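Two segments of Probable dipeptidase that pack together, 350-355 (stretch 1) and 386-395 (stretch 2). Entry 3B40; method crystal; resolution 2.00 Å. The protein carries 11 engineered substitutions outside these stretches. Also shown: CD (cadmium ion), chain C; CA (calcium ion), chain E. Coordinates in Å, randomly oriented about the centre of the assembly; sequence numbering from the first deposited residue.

Stretch 1 350-355: GIDHVG
Stretch 2, residues 386-395: GYSDADIAKL

Stretch 2 enters the contact as a loop that becomes a helix at D389, and it lies against the turn of stretch 1 and the strand that begins at V354. G386, with positive phi (103/13), closes a preceding helix in a Schellman motif. Y387 (-70/140, chi1 m, chi2 86°) points toward stretch 1 and offers its ring edge to I351, Y387 CE2 lying 3.9 Å from I351 CD1. S388 (-80/165, chi1 p) caps the new helix, its OG accepting from D391 N at 3.1 Å. On the helix, D389 (chi1 m) lies out of reach of stretch 1 and binds calcium with OD2 at 1.9 Å and OD1 at 2.9 Å. D391 (chi1 m, chi2 1°) stands beside I351, its CA 6.7 Å from I351 CA and its CG 3.6 Å from I351 CG1. I351 (-58/-26, t, p) buries 107 Å², the largest share of any residue here. One turn along, K394 points toward stretch 1 and, after an m chi1, runs out extended through chi2 to chi4 (t, t, t), so that NZ reaches OD1 of D352 (-77/-5, chi1 m) at 2.8 Å in a salt bridge. L395 (m, t) packs on both I351 and V354: L395 CG is 4.0 Å from I351 CD1, and L395 CD2 is 3.6 Å from CG1 of V354 (-126/145, chi1 t). Its carbonyl O meets G355 CA (-143/-163) at 3.2 Å in a CA-H...O contact, where the backbones come closest, G355 CA and L395 CA being 4.3 Å apart.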

# COMPACT_ATOMS: atom_id res chain seq x y z
N GLY A 350 6.36 17.68 7.81
CA GLY A 350 5.50 18.84 7.56
C GLY A 350 4.22 18.46 6.85
O GLY A 350 4.19 17.45 6.11
N ILE A 351 3.18 19.27 7.03
CA ILE A 351 1.83 18.92 6.56
C ILE A 351 1.80 18.65 5.06
O ILE A 351 0.95 17.92 4.59
CB ILE A 351 0.72 19.99 6.97
CG1 ILE A 351 -0.69 19.48 6.64
CG2 ILE A 351 0.94 21.35 6.33
CD1 ILE A 351 -1.18 18.40 7.60
N ASP A 352 2.74 19.24 4.33
CA ASP A 352 2.72 19.16 2.86
C ASP A 352 3.22 17.80 2.31
O ASP A 352 3.18 17.54 1.08
CB ASP A 352 3.57 20.27 2.25
CG ASP A 352 2.95 21.67 2.40
OD1 ASP A 352 1.70 21.84 2.45
OD2 ASP A 352 3.75 22.62 2.38
N HIS A 353 3.69 16.95 3.20
CA HIS A 353 4.35 15.71 2.77
C HIS A 353 3.75 14.46 3.32
O HIS A 353 4.42 13.39 3.34
CB HIS A 353 5.85 15.79 3.09
CG HIS A 353 6.52 16.91 2.39
ND1 HIS A 353 6.81 16.86 1.05
CD2 HIS A 353 6.88 18.15 2.82
CE1 HIS A 353 7.37 18.00 0.68
NE2 HIS A 353 7.43 18.79 1.74
N VAL A 354 2.50 14.59 3.76
CA VAL A 354 1.76 13.49 4.36
C VAL A 354 0.39 13.24 3.66
O VAL A 354 -0.30 14.17 3.21
CB VAL A 354 1.61 13.66 5.92
CG1 VAL A 354 1.06 12.38 6.59
CG2 VAL A 354 2.95 14.00 6.58
N GLY A 355 0.01 11.97 3.59
CA GLY A 355 -1.29 11.54 3.02
C GLY A 355 -1.82 10.37 3.81
O GLY A 355 -1.35 10.10 4.91
N GLY A 386 -7.35 18.83 15.97
CA GLY A 386 -7.07 20.23 15.67
C GLY A 386 -6.54 20.56 14.28
O GLY A 386 -6.06 21.67 14.05
N TYR A 387 -6.62 19.60 13.35
CA TYR A 387 -6.28 19.88 11.95
C TYR A 387 -7.32 20.80 11.29
O TYR A 387 -8.54 20.63 11.49
CB TYR A 387 -6.15 18.59 11.16
CG TYR A 387 -4.90 17.79 11.49
CD1 TYR A 387 -4.90 16.89 12.56
CD2 TYR A 387 -3.73 17.96 10.76
CE1 TYR A 387 -3.77 16.14 12.86
CE2 TYR A 387 -2.56 17.23 11.07
CZ TYR A 387 -2.60 16.33 12.12
OH TYR A 387 -1.47 15.62 12.45
N SER A 388 -6.85 21.75 10.48
CA SER A 388 -7.73 22.66 9.79
C SER A 388 -8.30 21.97 8.57
O SER A 388 -7.80 20.95 8.16
CB SER A 388 -6.97 23.90 9.36
OG SER A 388 -6.02 23.56 8.37
N ASP A 389 -9.35 22.55 8.01
CA ASP A 389 -9.92 22.07 6.77
C ASP A 389 -8.91 22.01 5.63
O ASP A 389 -8.83 20.99 4.94
CB ASP A 389 -11.13 22.92 6.37
CG ASP A 389 -12.30 22.72 7.28
OD1 ASP A 389 -12.27 21.86 8.22
OD2 ASP A 389 -13.31 23.43 7.04
N ALA A 390 -8.10 23.06 5.49
CA ALA A 390 -7.01 23.09 4.50
C ALA A 390 -6.03 21.92 4.68
O ALA A 390 -5.66 21.27 3.69
CB ALA A 390 -6.25 24.41 4.56
N ASP A 391 -5.61 21.68 5.92
CA ASP A 391 -4.66 20.59 6.23
C ASP A 391 -5.25 19.22 5.96
O ASP A 391 -4.58 18.36 5.39
CB ASP A 391 -4.16 20.69 7.67
CG ASP A 391 -3.14 21.82 7.86
OD1 ASP A 391 -2.83 22.53 6.88
OD2 ASP A 391 -2.63 21.99 8.97
N ILE A 392 -6.51 19.04 6.34
CA ILE A 392 -7.24 17.81 6.01
C ILE A 392 -7.36 17.57 4.49
O ILE A 392 -7.20 16.42 4.03
CB ILE A 392 -8.62 17.78 6.69
CG1 ILE A 392 -8.45 17.82 8.21
CG2 ILE A 392 -9.43 16.53 6.22
CD1 ILE A 392 -9.75 18.22 8.98
N ALA A 393 -7.62 18.62 3.71
CA ALA A 393 -7.67 18.50 2.26
C ALA A 393 -6.31 18.08 1.67
O ALA A 393 -6.25 17.33 0.67
CB ALA A 393 -8.17 19.81 1.61
N LYS A 394 -5.22 18.54 2.27
CA LYS A 394 -3.87 18.16 1.82
C LYS A 394 -3.62 16.67 2.14
O LYS A 394 -3.23 15.92 1.26
CB LYS A 394 -2.82 19.01 2.53
CG LYS A 394 -2.84 20.48 2.17
CD LYS A 394 -1.58 21.20 2.64
CE LYS A 394 -1.67 22.65 2.22
NZ LYS A 394 -0.56 23.46 2.79
N LEU A 395 -3.91 16.27 3.38
CA LEU A 395 -3.84 14.86 3.82
C LEU A 395 -4.64 13.92 2.95
O LEU A 395 -4.14 12.86 2.58
CB LEU A 395 -4.25 14.68 5.31
CG LEU A 395 -3.26 15.15 6.39
CD1 LEU A 395 -3.93 15.24 7.77
CD2 LEU A 395 -2.03 14.20 6.47
CD CD C . 8.01 21.00 1.56
CA CA E . -14.75 23.26 8.22
O HOH W 1 6.13 21.82 0.47
O HOH W 2 7.66 20.89 -1.13
O HOH W 3 10.32 20.39 2.28
O HOH W 4 7.49 21.39 3.92
O HOH W 5 -16.26 22.37 6.56